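Local coordinates for fatty acid-binding protein TM_1468 (PDB 1VPV) that binds long-chain fatty acids such as palmitate and may take part in lipid transport or fatty acid metabolism, at residues A[16-22]-A[34-40]; A[21-27]-A[274-280]; A[44-50]-A[65-71]. The contacts are given in a common frame with arbitrary orientation. Residue numbers count along the deposited sequence, not the author numbering.

Contact 1: residues A[16-22]-A[34-40]; sequences KILVDST and DIDSIPL. With PLM (palmitic acid), chain D.
Where a parallel ladder runs out, a side chain can carry its hydrogen bonding on. Strands 16-20 and 35-38 pair in parallel; the axes of these short strand segments approach to 4.6 Å and cross at -33°. I17 pairs with I35, L18 with D36, V19 with S37 and D20 with I38 (CA-CA 4.6 to 5.1 Å). Facing backbone groups are satisfied in staggered order: D36 N donates to I17 O (3.0 Å), V19 N to D36 O (2.9 Å) and I38 N to V19 O (2.9 Å). The opposite edge of 16-20 bonds to strand 97-102, K16 and L18 through V97, L99 and L101. A weak bond, S21 N to I38 O (2.9 Å), ends the ladder at the 3-10 segment 21-22, where S21 OG (chi1 p) accepts from L40 N (3.0 Å) and bonds also to D52. K16 NZ forms a salt bridge with D34 OD1 (2.6 Å); D34 OD2 is hydrogen-bonded to Y95 OH. D36 OD2 forms a salt bridge with R86 and a hydrogen bond with Y90, D36 OD1 accepts from S37 N (2.9 Å), and D20 OD2 from L103 N. A water links D20 O (3.2 Å) and S37 OG (2.9 Å). I17 CG2 packs on I35 CG1 (3.9 Å) beneath helix 138-149. With helix 29-32 the strands form a beta-alpha-beta unit of the DegV fold; L40 CD2, 3.4 Å from palmitate C2, reaches the site where T75 and S108 hydrogen-bond the ligand.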
loop_
_atom_site.group_PDB
_atom_site.type_symbol
_atom_site.label_atom_id
_atom_site.label_comp_id
_atom_site.label_asym_id
_atom_site.label_seq_id
_atom_site.Cartn_x
_atom_site.Cartn_y
_atom_site.Cartn_z
ATOM N N LYS A 16 9.313 11.416 12.806
ATOM C CA LYS A 16 9.148 11.244 11.354
ATOM C C LYS A 16 8.496 9.910 11.076
ATOM O O LYS A 16 8.830 8.913 11.723
ATOM C CB LYS A 16 10.496 11.223 10.645
ATOM C CG LYS A 16 10.375 11.287 9.127
ATOM C CD LYS A 16 10.209 12.748 8.676
ATOM C CE LYS A 16 9.544 12.841 7.336
ATOM N NZ LYS A 16 9.390 14.266 6.987
ATOM N N ILE A 17 7.592 9.879 10.102
ATOM C CA ILE A 17 7.022 8.623 9.658
ATOM C C ILE A 17 7.520 8.391 8.233
ATOM O O ILE A 17 7.430 9.262 7.379
ATOM C CB ILE A 17 5.492 8.643 9.698
ATOM C CG1 ILE A 17 5.012 8.727 11.140
ATOM C CG2 ILE A 17 4.907 7.400 9.014
ATOM C CD1 ILE A 17 3.500 9.012 11.303
ATOM N N LEU A 18 8.067 7.212 7.993
ATOM C CA LEU A 18 8.515 6.842 6.666
ATOM C C LEU A 18 7.734 5.617 6.191
ATOM O O LEU A 18 7.620 4.627 6.919
ATOM C CB LEU A 18 10.004 6.520 6.713
ATOM C CG LEU A 18 10.634 6.100 5.396
ATOM C CD1 LEU A 18 10.698 7.259 4.446
ATOM C CD2 LEU A 18 12.028 5.560 5.698
ATOM N N VAL A 19 7.166 5.680 4.996
ATOM C CA VAL A 19 6.674 4.440 4.334
ATOM C C VAL A 19 7.539 4.250 3.087
ATOM O O VAL A 19 8.273 5.145 2.686
ATOM C CB VAL A 19 5.176 4.497 3.961
ATOM C CG1 VAL A 19 4.298 4.775 5.221
ATOM C CG2 VAL A 19 4.913 5.565 2.880
ATOM N N ASP A 20 7.464 3.074 2.494
ATOM C CA ASP A 20 8.122 2.807 1.244
ATOM C C ASP A 20 7.178 3.104 0.081
ATOM O O ASP A 20 5.976 3.295 0.292
ATOM C CB ASP A 20 8.649 1.382 1.229
ATOM C CG ASP A 20 7.547 0.343 1.208
ATOM O OD1 ASP A 20 6.803 0.256 0.184
ATOM O OD2 ASP A 20 7.465 -0.402 2.213
ATOM N N SER A 21 7.726 3.180 -1.139
ATOM C CA SER A 21 6.938 3.611 -2.298
ATOM C C SER A 21 5.758 2.675 -2.623
ATOM O O SER A 21 4.783 3.093 -3.243
ATOM C CB SER A 21 7.819 3.731 -3.524
ATOM O OG SER A 21 8.404 2.487 -3.803
ATOM N N THR A 22 5.859 1.422 -2.193
ATOM C CA THR A 22 4.763 0.465 -2.345
ATOM C C THR A 22 3.548 0.748 -1.446
ATOM O O THR A 22 2.564 0.074 -1.573
ATOM C CB THR A 22 5.214 -0.995 -2.064
ATOM O OG1 THR A 22 5.342 -1.208 -0.667
ATOM C CG2 THR A 22 6.526 -1.268 -2.711
ATOM N N ASP A 34 3.069 14.551 7.788
ATOM C CA ASP A 34 4.549 14.459 7.833
ATOM C C ASP A 34 5.042 12.989 7.608
ATOM O O ASP A 34 5.721 12.366 8.446
ATOM C CB ASP A 34 5.096 15.085 9.125
ATOM C CG ASP A 34 6.627 15.276 9.084
ATOM O OD1 ASP A 34 7.186 15.211 7.968
ATOM O OD2 ASP A 34 7.269 15.502 10.143
ATOM N N ILE A 35 4.621 12.441 6.473
ATOM C CA ILE A 35 4.988 11.117 6.064
ATOM C C ILE A 35 5.842 11.258 4.783
ATOM O O ILE A 35 5.447 11.926 3.840
ATOM C CB ILE A 35 3.751 10.270 5.763
ATOM C CG1 ILE A 35 2.905 10.051 7.019
ATOM C CG2 ILE A 35 4.144 8.929 5.134
ATOM C CD1 ILE A 35 1.533 9.501 6.719
ATOM N N ASP A 36 7.000 10.604 4.780
ATOM C CA ASP A 36 7.901 10.568 3.658
ATOM C C ASP A 36 7.791 9.200 3.013
ATOM O O ASP A 36 7.398 8.222 3.667
ATOM C CB ASP A 36 9.319 10.767 4.184
ATOM C CG ASP A 36 10.310 11.236 3.117
ATOM O OD1 ASP A 36 9.930 11.414 1.934
ATOM O OD2 ASP A 36 11.493 11.411 3.497
ATOM N N SER A 37 8.173 9.137 1.742
ATOM C CA SER A 37 8.145 7.922 0.953
ATOM C C SER A 37 9.563 7.568 0.459
ATOM O O SER A 37 10.226 8.397 -0.154
ATOM C CB SER A 37 7.206 8.117 -0.249
ATOM O OG SER A 37 6.911 6.868 -0.841
ATOM N N ILE A 38 10.036 6.353 0.749
ATOM C CA ILE A 38 11.351 5.930 0.257
ATOM C C ILE A 38 11.161 5.052 -0.984
ATOM O O ILE A 38 10.422 4.096 -0.935
ATOM C CB ILE A 38 12.223 5.210 1.327
ATOM C CG1 ILE A 38 13.542 4.767 0.713
ATOM C CG2 ILE A 38 11.500 4.014 1.967
ATOM C CD1 ILE A 38 14.536 4.249 1.743
ATOM N N PRO A 39 11.815 5.410 -2.107
ATOM C CA PRO A 39 11.591 4.675 -3.354
ATOM C C PRO A 39 12.158 3.252 -3.373
ATOM O O PRO A 39 13.302 3.024 -2.978
ATOM C CB PRO A 39 12.308 5.524 -4.424
ATOM C CG PRO A 39 12.802 6.753 -3.740
ATOM C CD PRO A 39 12.777 6.522 -2.271
ATOM N N LEU A 40 11.356 2.311 -3.849
ATOM C CA LEU A 40 11.915 1.081 -4.363
ATOM C C LEU A 40 12.286 1.321 -5.841
ATOM O O LEU A 40 12.084 2.418 -6.381
ATOM C CB LEU A 40 10.922 -0.078 -4.219
ATOM C CG LEU A 40 10.878 -0.783 -2.873
ATOM C CD1 LEU A 40 10.229 0.114 -1.801
ATOM C CD2 LEU A 40 10.143 -2.098 -2.983
HETATM C C1 PLM D . 10.353 -5.576 -4.036
HETATM O O1 PLM D . 10.981 -5.771 -2.954
HETATM O O2 PLM D . 10.897 -5.773 -5.170
HETATM C C2 PLM D . 8.931 -5.070 -3.945
HETATM C C3 PLM D . 7.933 -6.185 -4.183
HETATM C C4 PLM D . 6.520 -5.618 -4.227
HETATM C C5 PLM D . 5.543 -6.747 -4.541
HETATM C C6 PLM D . 4.117 -6.266 -4.611
HETATM C C7 PLM D . 3.129 -7.395 -4.856
HETATM C C8 PLM D . 1.781 -6.855 -5.324
HETATM C C9 PLM D . 1.001 -6.238 -4.183
HETATM C CA PLM D . -0.302 -5.620 -4.650
HETATM C CB PLM D . -1.129 -5.152 -3.462
HETATM C CC PLM D . -2.285 -4.276 -3.935
HETATM C CD PLM D . -3.251 -3.912 -2.787
HETATM C CE PLM D . -4.271 -2.867 -3.201
HETATM C CF PLM D . -5.338 -2.636 -2.142
HETATM C CG PLM D . -4.891 -1.648 -1.060
HETATM O O HOH W 1 4.225 5.712 -0.844
#

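Contact 2: residues A[21-27]-A[274-280]; sequences STADVPF and SPMGKVI. With PLM (palmitic acid), chain D.
D24, with chi1 m, directs its carboxylate over the link M276-G277 between strand 267-275 and helix 278-284. G277 is the N-cap residue of that helix, and its N donates to D24 OD1 at 2.8 Å. A water lies 2.8 Å from D24 OD1 and accepts from I280 N (3.1 Å), whereas D24 OD2 bonds to S134. The 3-10 segment 21-23 brings D24 into position with phi/psi of 47/50, and D24 N bonds to S21 O (3.2 Å). The CA atoms pair in opposite order: T22 with I280 (5.8 Å), D24 with M276 (5.3 Å) and P26 with S274 (5.0 Å). S274 OG, chi1 t, donates to D24 O at 2.5 Å, and F27 CE2 touches P275 CG at 3.6 Å. Near the ligand, T22 CG2 meets V279 CG1 (3.8 Å), and M276 CE, of selenomethionine, comes within 3.5 Å of palmitate CE. The principle is a division of chemistry: a buried carboxylate, satisfied by G277 N and S134, ties loop to helix N-terminus, while V279, I280 and M276 offer the acyl chain an apolar side.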
loop_
_atom_site.group_PDB
_atom_site.type_symbol
_atom_site.label_atom_id
_atom_site.label_comp_id
_atom_site.label_asym_id
_atom_site.label_seq_id
_atom_site.Cartn_x
_atom_site.Cartn_y
_atom_site.Cartn_z
ATOM N N SER A 21 7.726 3.180 -1.139
ATOM C CA SER A 21 6.938 3.611 -2.298
ATOM C C SER A 21 5.758 2.675 -2.623
ATOM O O SER A 21 4.783 3.093 -3.243
ATOM C CB SER A 21 7.819 3.731 -3.524
ATOM O OG SER A 21 8.404 2.487 -3.803
ATOM N N THR A 22 5.859 1.422 -2.193
ATOM C CA THR A 22 4.763 0.465 -2.345
ATOM C C THR A 22 3.548 0.748 -1.446
ATOM O O THR A 22 2.564 0.074 -1.573
ATOM C CB THR A 22 5.214 -0.995 -2.064
ATOM O OG1 THR A 22 5.342 -1.208 -0.667
ATOM C CG2 THR A 22 6.526 -1.268 -2.711
ATOM N N ALA A 23 3.652 1.707 -0.538
ATOM C CA ALA A 23 2.505 2.192 0.227
ATOM C C ALA A 23 1.507 3.034 -0.582
ATOM O O ALA A 23 0.367 3.236 -0.123
ATOM C CB ALA A 23 2.964 2.997 1.481
ATOM N N ASP A 24 1.937 3.536 -1.750
ATOM C CA ASP A 24 1.075 4.332 -2.629
ATOM C C ASP A 24 0.348 5.400 -1.803
ATOM O O ASP A 24 -0.881 5.543 -1.871
ATOM C CB ASP A 24 0.050 3.434 -3.340
ATOM C CG ASP A 24 0.690 2.356 -4.202
ATOM O OD1 ASP A 24 1.832 2.558 -4.676
ATOM O OD2 ASP A 24 0.024 1.300 -4.438
ATOM N N VAL A 25 1.118 6.129 -1.004
ATOM C CA VAL A 25 0.590 7.121 -0.076
ATOM C C VAL A 25 -0.040 8.298 -0.822
ATOM O O VAL A 25 0.553 8.808 -1.796
ATOM C CB VAL A 25 1.700 7.627 0.929
ATOM C CG1 VAL A 25 2.780 8.439 0.216
ATOM C CG2 VAL A 25 1.074 8.430 2.082
ATOM N N PRO A 26 -1.245 8.740 -0.391
ATOM C CA PRO A 26 -1.887 9.864 -1.117
ATOM C C PRO A 26 -0.994 11.081 -1.120
ATOM O O PRO A 26 -0.324 11.341 -0.118
ATOM C CB PRO A 26 -3.171 10.102 -0.333
ATOM C CG PRO A 26 -3.439 8.743 0.357
ATOM C CD PRO A 26 -2.074 8.257 0.722
ATOM N N PHE A 27 -0.934 11.813 -2.224
ATOM C CA PHE A 27 0.088 12.873 -2.313
ATOM C C PHE A 27 -0.034 13.855 -1.161
ATOM O O PHE A 27 0.981 14.241 -0.589
ATOM C CB PHE A 27 0.077 13.577 -3.693
ATOM C CG PHE A 27 0.375 12.632 -4.824
ATOM C CD1 PHE A 27 1.613 11.999 -4.898
ATOM C CD2 PHE A 27 -0.598 12.295 -5.752
ATOM C CE1 PHE A 27 1.882 11.061 -5.903
ATOM C CE2 PHE A 27 -0.331 11.372 -6.780
ATOM C CZ PHE A 27 0.910 10.757 -6.843
ATOM N N SER A 274 -5.832 7.272 -4.344
ATOM C CA SER A 274 -4.388 7.304 -4.561
ATOM C C SER A 274 -3.943 6.411 -5.726
ATOM O O SER A 274 -4.180 5.191 -5.726
ATOM C CB SER A 274 -3.670 6.835 -3.303
ATOM O OG SER A 274 -2.279 7.012 -3.413
ATOM N N PRO A 275 -3.268 6.997 -6.707
ATOM C CA PRO A 275 -2.777 6.162 -7.792
ATOM C C PRO A 275 -1.680 5.196 -7.314
ATOM O O PRO A 275 -0.859 5.553 -6.491
ATOM C CB PRO A 275 -2.204 7.169 -8.781
ATOM C CG PRO A 275 -1.914 8.355 -7.993
ATOM C CD PRO A 275 -2.908 8.407 -6.884
HETATM N N MSE A 276 -1.675 3.982 -7.821
HETATM C CA MSE A 276 -0.633 3.031 -7.436
HETATM C C MSE A 276 0.683 3.404 -8.122
HETATM O O MSE A 276 0.714 3.768 -9.324
HETATM C CB MSE A 276 -1.042 1.604 -7.804
HETATM C CG MSE A 276 -2.194 1.084 -7.025
HETATM SE SE MSE A 276 -3.226 -0.398 -7.898
HETATM C CE MSE A 276 -3.299 -1.684 -6.330
ATOM N N GLY A 277 1.762 3.325 -7.346
ATOM C CA GLY A 277 3.100 3.697 -7.835
ATOM C C GLY A 277 3.675 2.726 -8.863
ATOM O O GLY A 277 2.997 1.815 -9.336
ATOM N N LYS A 278 4.943 2.931 -9.197
ATOM C CA LYS A 278 5.610 2.141 -10.248
ATOM C C LYS A 278 5.772 0.663 -9.857
ATOM O O LYS A 278 5.533 -0.236 -10.655
ATOM C CB LYS A 278 6.991 2.741 -10.616
ATOM C CG LYS A 278 7.013 4.245 -10.850
ATOM C CD LYS A 278 8.348 4.660 -11.481
ATOM C CE LYS A 278 8.447 6.167 -11.704
ATOM N NZ LYS A 278 9.851 6.509 -12.042
ATOM N N VAL A 279 6.176 0.419 -8.626
ATOM C CA VAL A 279 6.399 -0.954 -8.170
ATOM C C VAL A 279 5.084 -1.739 -8.071
ATOM O O VAL A 279 4.961 -2.843 -8.596
ATOM C CB VAL A 279 7.173 -0.962 -6.847
ATOM C CG1 VAL A 279 7.295 -2.356 -6.302
ATOM C CG2 VAL A 279 8.571 -0.386 -7.076
ATOM N N ILE A 280 4.091 -1.187 -7.411
ATOM C CA ILE A 280 2.834 -1.893 -7.307
ATOM C C ILE A 280 2.244 -2.158 -8.716
ATOM O O ILE A 280 1.824 -3.285 -9.044
ATOM C CB ILE A 280 1.882 -1.151 -6.361
ATOM C CG1 ILE A 280 2.399 -1.281 -4.911
ATOM C CG2 ILE A 280 0.470 -1.669 -6.490
ATOM C CD1 ILE A 280 2.190 -2.646 -4.286
HETATM C C1 PLM D . 10.353 -5.576 -4.036
HETATM O O1 PLM D . 10.981 -5.771 -2.954
HETATM O O2 PLM D . 10.897 -5.773 -5.170
HETATM C C2 PLM D . 8.931 -5.070 -3.945
HETATM C C3 PLM D . 7.933 -6.185 -4.183
HETATM C C4 PLM D . 6.520 -5.618 -4.227
HETATM C C5 PLM D . 5.543 -6.747 -4.541
HETATM C C6 PLM D . 4.117 -6.266 -4.611
HETATM C C7 PLM D . 3.129 -7.395 -4.856
HETATM C C8 PLM D . 1.781 -6.855 -5.324
HETATM C C9 PLM D . 1.001 -6.238 -4.183
HETATM C CA PLM D . -0.302 -5.620 -4.650
HETATM C CB PLM D . -1.129 -5.152 -3.462
HETATM C CC PLM D . -2.285 -4.276 -3.935
HETATM C CD PLM D . -3.251 -3.912 -2.787
HETATM C CE PLM D . -4.271 -2.867 -3.201
HETATM C CF PLM D . -5.338 -2.636 -2.142
HETATM C CG PLM D . -4.891 -1.648 -1.060
HETATM O O HOH W 2 4.189 1.528 -5.860
#

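Contact 3: residues A[44-50]-A[65-71]; sequences WEDGRSE and RIREAGS
E50 and R65 form a two-pronged salt bridge, with R65 NH1 donating to E50 OE2 at 2.7 Å and R65 NH2 to E50 OE1 at 2.8 Å, the carboxylate at the edge of the guanidinium. It exemplifies one carboxylate serving several donors: W44 NE1 also donates to E50 OE2 (3.1 Å), and K278 pairs with E50 OE1; R65 NE bonds to N61. A water bridges the segments farther along, accepting from E45 N (2.7 Å) and lying 2.6 Å from S71 OG. The hairpin between strands 35-43 and 49-51 faces the C-terminal end of helix 56-68. Its type I turn runs from W44 to G47, with G47 N bonded to W44 O (2.8 Å) and an Asx turn from R48 N to D46 OD1 (3.1 Å); at phi/psi 91/-1 a side chain on G47 would jam against the preceding carbonyl O, which calls for glycine. W44, chi1 m and chi2 87°, extends its indole across the gap. W44 CZ3 packs on A69 CB (3.7 Å), just past the helix, and I66 CA and S71 O lie at the ring edge, with W44 CH2 4.4 Å from I66 CB.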
loop_
_atom_site.group_PDB
_atom_site.type_symbol
_atom_site.label_atom_id
_atom_site.label_comp_id
_atom_site.label_asym_id
_atom_site.label_seq_id
_atom_site.Cartn_x
_atom_site.Cartn_y
_atom_site.Cartn_z
ATOM N N TRP A 44 14.100 -2.566 -15.832
ATOM C CA TRP A 44 13.679 -3.117 -17.128
ATOM C C TRP A 44 14.678 -4.102 -17.707
ATOM O O TRP A 44 15.869 -4.052 -17.385
ATOM C CB TRP A 44 13.539 -1.992 -18.143
ATOM C CG TRP A 44 12.581 -1.001 -17.734
ATOM C CD1 TRP A 44 12.821 0.083 -16.948
ATOM C CD2 TRP A 44 11.191 -0.986 -18.035
ATOM N NE1 TRP A 44 11.671 0.780 -16.753
ATOM C CE2 TRP A 44 10.650 0.159 -17.420
ATOM C CE3 TRP A 44 10.356 -1.800 -18.793
ATOM C CZ2 TRP A 44 9.293 0.519 -17.542
ATOM C CZ3 TRP A 44 8.995 -1.461 -18.903
ATOM C CH2 TRP A 44 8.481 -0.303 -18.274
ATOM N N GLU A 45 14.184 -4.949 -18.608
ATOM C CA GLU A 45 14.971 -6.011 -19.241
ATOM C C GLU A 45 16.360 -5.546 -19.738
ATOM O O GLU A 45 17.327 -6.283 -19.615
ATOM C CB GLU A 45 14.175 -6.634 -20.411
ATOM C CG GLU A 45 14.230 -8.141 -20.439
ATOM C CD GLU A 45 13.468 -8.763 -21.631
ATOM O OE1 GLU A 45 12.400 -8.225 -22.037
ATOM O OE2 GLU A 45 13.956 -9.806 -22.156
ATOM N N ASP A 46 16.430 -4.333 -20.296
ATOM C CA ASP A 46 17.662 -3.772 -20.862
ATOM C C ASP A 46 18.629 -3.186 -19.795
ATOM O O ASP A 46 19.643 -2.595 -20.137
ATOM C CB ASP A 46 17.320 -2.671 -21.887
ATOM C CG ASP A 46 16.460 -1.552 -21.286
ATOM O OD1 ASP A 46 16.237 -1.543 -20.055
ATOM O OD2 ASP A 46 16.002 -0.672 -22.031
ATOM N N GLY A 47 18.300 -3.327 -18.517
ATOM C CA GLY A 47 19.201 -2.904 -17.447
ATOM C C GLY A 47 18.970 -1.477 -17.001
ATOM O O GLY A 47 19.631 -1.010 -16.108
ATOM N N ARG A 48 18.027 -0.783 -17.623
ATOM C CA ARG A 48 17.627 0.539 -17.162
ATOM C C ARG A 48 16.893 0.428 -15.849
ATOM O O ARG A 48 16.066 -0.456 -15.677
ATOM C CB ARG A 48 16.707 1.216 -18.165
ATOM C CG ARG A 48 17.422 1.649 -19.404
ATOM C CD ARG A 48 16.462 2.252 -20.384
ATOM N NE ARG A 48 17.161 2.663 -21.588
ATOM C CZ ARG A 48 16.727 3.593 -22.437
ATOM N NH1 ARG A 48 15.584 4.253 -22.211
ATOM N NH2 ARG A 48 17.448 3.873 -23.514
ATOM N N SER A 49 17.178 1.356 -14.948
ATOM C CA SER A 49 16.544 1.396 -13.658
ATOM C C SER A 49 15.851 2.751 -13.463
ATOM O O SER A 49 16.332 3.792 -13.955
ATOM C CB SER A 49 17.609 1.156 -12.578
ATOM O OG SER A 49 17.525 2.152 -11.570
ATOM N N GLU A 50 14.734 2.749 -12.739
ATOM C CA GLU A 50 14.122 4.007 -12.261
ATOM C C GLU A 50 13.610 3.883 -10.852
ATOM O O GLU A 50 13.218 2.793 -10.419
ATOM C CB GLU A 50 13.004 4.514 -13.154
ATOM C CG GLU A 50 11.929 3.543 -13.464
ATOM C CD GLU A 50 10.990 4.091 -14.508
ATOM O OE1 GLU A 50 10.323 5.097 -14.210
ATOM O OE2 GLU A 50 10.937 3.547 -15.634
ATOM N N ARG A 65 4.471 4.704 -20.208
ATOM C CA ARG A 65 5.541 3.820 -20.651
ATOM C C ARG A 65 5.259 2.338 -20.396
ATOM O O ARG A 65 5.575 1.533 -21.240
ATOM C CB ARG A 65 6.891 4.229 -20.062
ATOM C CG ARG A 65 7.491 5.526 -20.736
ATOM C CD ARG A 65 8.816 6.029 -20.120
ATOM N NE ARG A 65 8.633 6.354 -18.701
ATOM C CZ ARG A 65 9.101 5.627 -17.684
ATOM N NH1 ARG A 65 9.785 4.502 -17.886
ATOM N NH2 ARG A 65 8.857 6.012 -16.441
ATOM N N ILE A 66 4.612 1.963 -19.292
ATOM C CA ILE A 66 4.327 0.555 -19.060
ATOM C C ILE A 66 3.148 0.043 -19.915
ATOM O O ILE A 66 3.195 -1.081 -20.383
ATOM C CB ILE A 66 4.175 0.165 -17.558
ATOM C CG1 ILE A 66 4.170 -1.362 -17.395
ATOM C CG2 ILE A 66 2.908 0.723 -16.942
ATOM C CD1 ILE A 66 4.520 -1.816 -15.999
ATOM N N ARG A 67 2.125 0.849 -20.157
ATOM C CA ARG A 67 1.083 0.460 -21.128
ATOM C C ARG A 67 1.667 0.190 -22.527
ATOM O O ARG A 67 1.206 -0.680 -23.244
ATOM C CB ARG A 67 0.009 1.556 -21.217
ATOM C CG ARG A 67 -0.896 1.632 -19.972
ATOM C CD ARG A 67 -2.109 2.549 -20.188
ATOM N NE ARG A 67 -3.043 2.487 -19.054
ATOM C CZ ARG A 67 -4.015 1.589 -18.908
ATOM N NH1 ARG A 67 -4.194 0.626 -19.789
ATOM N NH2 ARG A 67 -4.795 1.617 -17.833
ATOM N N GLU A 68 2.687 0.960 -22.892
ATOM C CA GLU A 68 3.342 0.896 -24.211
ATOM C C GLU A 68 4.426 -0.155 -24.379
ATOM O O GLU A 68 4.642 -0.619 -25.463
ATOM C CB GLU A 68 4.077 2.207 -24.460
ATOM C CG GLU A 68 3.494 3.087 -25.489
ATOM C CD GLU A 68 4.141 4.448 -25.435
ATOM O OE1 GLU A 68 5.338 4.531 -25.036
ATOM O OE2 GLU A 68 3.442 5.432 -25.756
ATOM N N ALA A 69 5.149 -0.438 -23.305
ATOM C CA ALA A 69 6.393 -1.211 -23.316
ATOM C C ALA A 69 6.289 -2.547 -23.983
ATOM O O ALA A 69 5.245 -3.189 -23.910
ATOM C CB ALA A 69 6.878 -1.435 -21.892
ATOM N N GLY A 70 7.411 -2.963 -24.587
ATOM C CA GLY A 70 7.586 -4.332 -25.049
ATOM C C GLY A 70 7.738 -5.394 -23.962
ATOM O O GLY A 70 7.638 -6.575 -24.260
ATOM N N SER A 71 7.971 -4.991 -22.713
ATOM C CA SER A 71 8.307 -5.923 -21.642
ATOM C C SER A 71 7.749 -5.425 -20.316
ATOM O O SER A 71 7.259 -4.298 -20.238
ATOM C CB SER A 71 9.839 -6.146 -21.540
ATOM O OG SER A 71 10.515 -4.993 -21.042
HETATM O O HOH W 3 11.545 -5.402 -18.667
#

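In the fold
Contact 1 closes before contact 3 opens, and contact 3 lies within the long loop that contact 2 closes. Contacts 1 and 2 are centred about 10 Å apart, share S21 and T22, and meet where L40 CB packs on V279 CG2 at 3.7 Å; both touch palmitate. Contact 2 bridges the two mixed sheets, bringing the loop after strand 15-20 against the end of strand 267-275. Contact 3, nearer the surface, is centred about 24 Å from contact 1 and 18 Å from contact 2. It shares a sheet with contact 1 and joins contact 2 through the K278 NZ to E50 OE1 salt bridge, 2.6 Å. The example shows a fatty acid held between parts of the chain distant in sequence.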